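Local coordinates for protein phosphoglycolate phosphatase (Lactobacillus plantarum, PDB 2HDO) that probably hydrolyses 2-phosphoglycolate to glycolate and phosphate, as a phosphatase of the haloacid dehalogenase-like superfamily, at residues Q5-D10 / L202-L207. Sequence-based numbering, arbitrary orientation.
Sequences QALMFD and LDILEL
Ile-204 O accepts a hydrogen bond from Leu-207 N at 3.0 Å, the last of three successive bonds reaching three residues back that wind segment 202-207 into helical turns. These turns illustrate how a C-terminal segment can touch a central strand through a few apolar branches. Ile-204 forks to reach two residues of strand 6-9. Its CG2, anti to the backbone N, lies 4.1 Å from Leu-7 CD1, the two side chains running alongside each other in opposing directions. The other branch runs out extended (chi2 171°), and its CD1 arrives at the edge of the Phe-9 ring, near the ring plane, 4.4 Å from CE2. Leu-207 approaches more loosely, its CD1 4.6 Å from Leu-7 CD2. Leu-91 of helix 88-94 and Ile-161 of strand 158-162 also touch Ile-204, while the Phe-92 ring meets that of Phe-9 with the planes inclined by about 60°. The three residues in closest contact are buried. Beyond Phe-9 the strand leads to Asp-10, whose OD1 is salt-bridged to Lys-138 and which opens a DxDxT sequence, probably the nucleophile motif of the Rossmann-like core of haloacid dehalogenase-type phosphatases.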
loop_
_atom_site.group_PDB
_atom_site.type_symbol
_atom_site.label_atom_id
_atom_site.label_comp_id
_atom_site.label_asym_id
_atom_site.label_seq_id
_atom_site.Cartn_x
_atom_site.Cartn_y
_atom_site.Cartn_z
ATOM N N GLN A 5 14.310 -0.215 -13.986
ATOM C CA GLN A 5 14.738 -1.583 -13.710
ATOM C C GLN A 5 13.865 -2.290 -12.665
ATOM O O GLN A 5 13.840 -3.524 -12.611
ATOM C CB GLN A 5 16.154 -1.621 -13.206
ATOM C CG GLN A 5 17.165 -1.254 -14.248
ATOM C CD GLN A 5 18.555 -1.016 -13.659
ATOM O OE1 GLN A 5 18.920 -1.625 -12.657
ATOM N NE2 GLN A 5 19.327 -0.121 -14.280
ATOM N N ALA A 6 13.191 -1.505 -11.826
ATOM C CA ALA A 6 12.345 -2.061 -10.798
ATOM C C ALA A 6 11.071 -1.267 -10.649
ATOM O O ALA A 6 11.070 -0.029 -10.776
ATOM C CB ALA A 6 13.081 -2.119 -9.443
ATOM N N LEU A 7 10.005 -1.997 -10.341
ATOM C CA LEU A 7 8.720 -1.439 -9.957
ATOM C C LEU A 7 8.348 -1.987 -8.606
ATOM O O LEU A 7 8.288 -3.196 -8.439
ATOM C CB LEU A 7 7.630 -1.809 -10.939
ATOM C CG LEU A 7 7.783 -1.392 -12.373
ATOM C CD1 LEU A 7 6.496 -1.806 -13.122
ATOM C CD2 LEU A 7 8.061 0.064 -12.549
HETATM N N MSE A 8 8.164 -1.086 -7.641
HETATM C CA MSE A 8 7.660 -1.459 -6.318
HETATM C C MSE A 8 6.259 -0.971 -6.176
HETATM O O MSE A 8 5.953 0.118 -6.631
HETATM C CB MSE A 8 8.526 -0.838 -5.225
HETATM C CG MSE A 8 9.953 -1.228 -5.334
HETATM SE SE MSE A 8 10.257 -3.090 -4.791
HETATM C CE MSE A 8 11.200 -3.804 -6.432
ATOM N N PHE A 9 5.411 -1.767 -5.550
ATOM C CA PHE A 9 4.007 -1.480 -5.430
ATOM C C PHE A 9 3.590 -1.465 -3.956
ATOM O O PHE A 9 3.994 -2.314 -3.189
ATOM C CB PHE A 9 3.134 -2.562 -6.095
ATOM C CG PHE A 9 3.310 -2.676 -7.583
ATOM C CD1 PHE A 9 4.349 -3.438 -8.084
ATOM C CD2 PHE A 9 2.456 -2.032 -8.472
ATOM C CE1 PHE A 9 4.560 -3.545 -9.443
ATOM C CE2 PHE A 9 2.652 -2.167 -9.848
ATOM C CZ PHE A 9 3.715 -2.902 -10.324
ATOM N N ASP A 10 2.759 -0.498 -3.605
ATOM C CA ASP A 10 1.884 -0.608 -2.401
ATOM C C ASP A 10 0.725 -1.561 -2.679
ATOM O O ASP A 10 0.431 -1.840 -3.832
ATOM C CB ASP A 10 1.309 0.771 -2.076
ATOM C CG ASP A 10 0.969 0.929 -0.633
ATOM O OD1 ASP A 10 1.176 -0.022 0.165
ATOM O OD2 ASP A 10 0.465 2.017 -0.303
ATOM N N LEU A 202 -3.268 -0.805 -16.765
ATOM C CA LEU A 202 -2.570 -1.139 -18.003
ATOM C C LEU A 202 -1.728 0.016 -18.605
ATOM O O LEU A 202 -0.822 -0.199 -19.417
ATOM C CB LEU A 202 -3.540 -1.750 -19.021
ATOM C CG LEU A 202 -4.062 -3.112 -18.544
ATOM C CD1 LEU A 202 -5.232 -3.576 -19.407
ATOM C CD2 LEU A 202 -2.930 -4.150 -18.543
ATOM N N ASP A 203 -1.986 1.233 -18.152
ATOM C CA ASP A 203 -1.199 2.383 -18.576
ATOM C C ASP A 203 0.256 2.297 -18.133
ATOM O O ASP A 203 1.109 2.934 -18.726
ATOM C CB ASP A 203 -1.785 3.678 -18.031
ATOM C CG ASP A 203 -3.190 3.973 -18.560
ATOM O OD1 ASP A 203 -3.594 3.415 -19.614
ATOM O OD2 ASP A 203 -3.866 4.805 -17.925
ATOM N N ILE A 204 0.518 1.538 -17.073
ATOM C CA ILE A 204 1.900 1.269 -16.635
ATOM C C ILE A 204 2.711 0.638 -17.783
ATOM O O ILE A 204 3.889 0.936 -17.930
ATOM C CB ILE A 204 1.917 0.387 -15.371
ATOM C CG1 ILE A 204 1.202 1.147 -14.247
ATOM C CG2 ILE A 204 3.367 0.003 -15.004
ATOM C CD1 ILE A 204 0.915 0.370 -12.927
ATOM N N LEU A 205 2.073 -0.174 -18.633
ATOM C CA LEU A 205 2.796 -0.788 -19.742
ATOM C C LEU A 205 3.362 0.219 -20.709
ATOM O O LEU A 205 4.307 -0.110 -21.445
ATOM C CB LEU A 205 1.930 -1.802 -20.501
ATOM C CG LEU A 205 1.352 -2.937 -19.655
ATOM C CD1 LEU A 205 0.411 -3.798 -20.502
ATOM C CD2 LEU A 205 2.485 -3.755 -19.074
ATOM N N GLU A 206 2.797 1.420 -20.758
ATOM C CA GLU A 206 3.300 2.457 -21.661
ATOM C C GLU A 206 4.752 2.850 -21.328
ATOM O O GLU A 206 5.449 3.351 -22.198
ATOM C CB GLU A 206 2.416 3.708 -21.634
ATOM C CG GLU A 206 0.956 3.510 -22.132
ATOM C CD GLU A 206 -0.031 4.586 -21.602
ATOM N N LEU A 207 5.213 2.622 -20.097
ATOM C CA LEU A 207 6.625 2.845 -19.760
ATOM C C LEU A 207 7.574 1.894 -20.458
ATOM O O LEU A 207 8.779 2.122 -20.416
ATOM C CB LEU A 207 6.891 2.666 -18.264
ATOM C CG LEU A 207 6.113 3.441 -17.188
ATOM C CD1 LEU A 207 6.317 2.779 -15.826
ATOM C CD2 LEU A 207 6.567 4.842 -17.166
#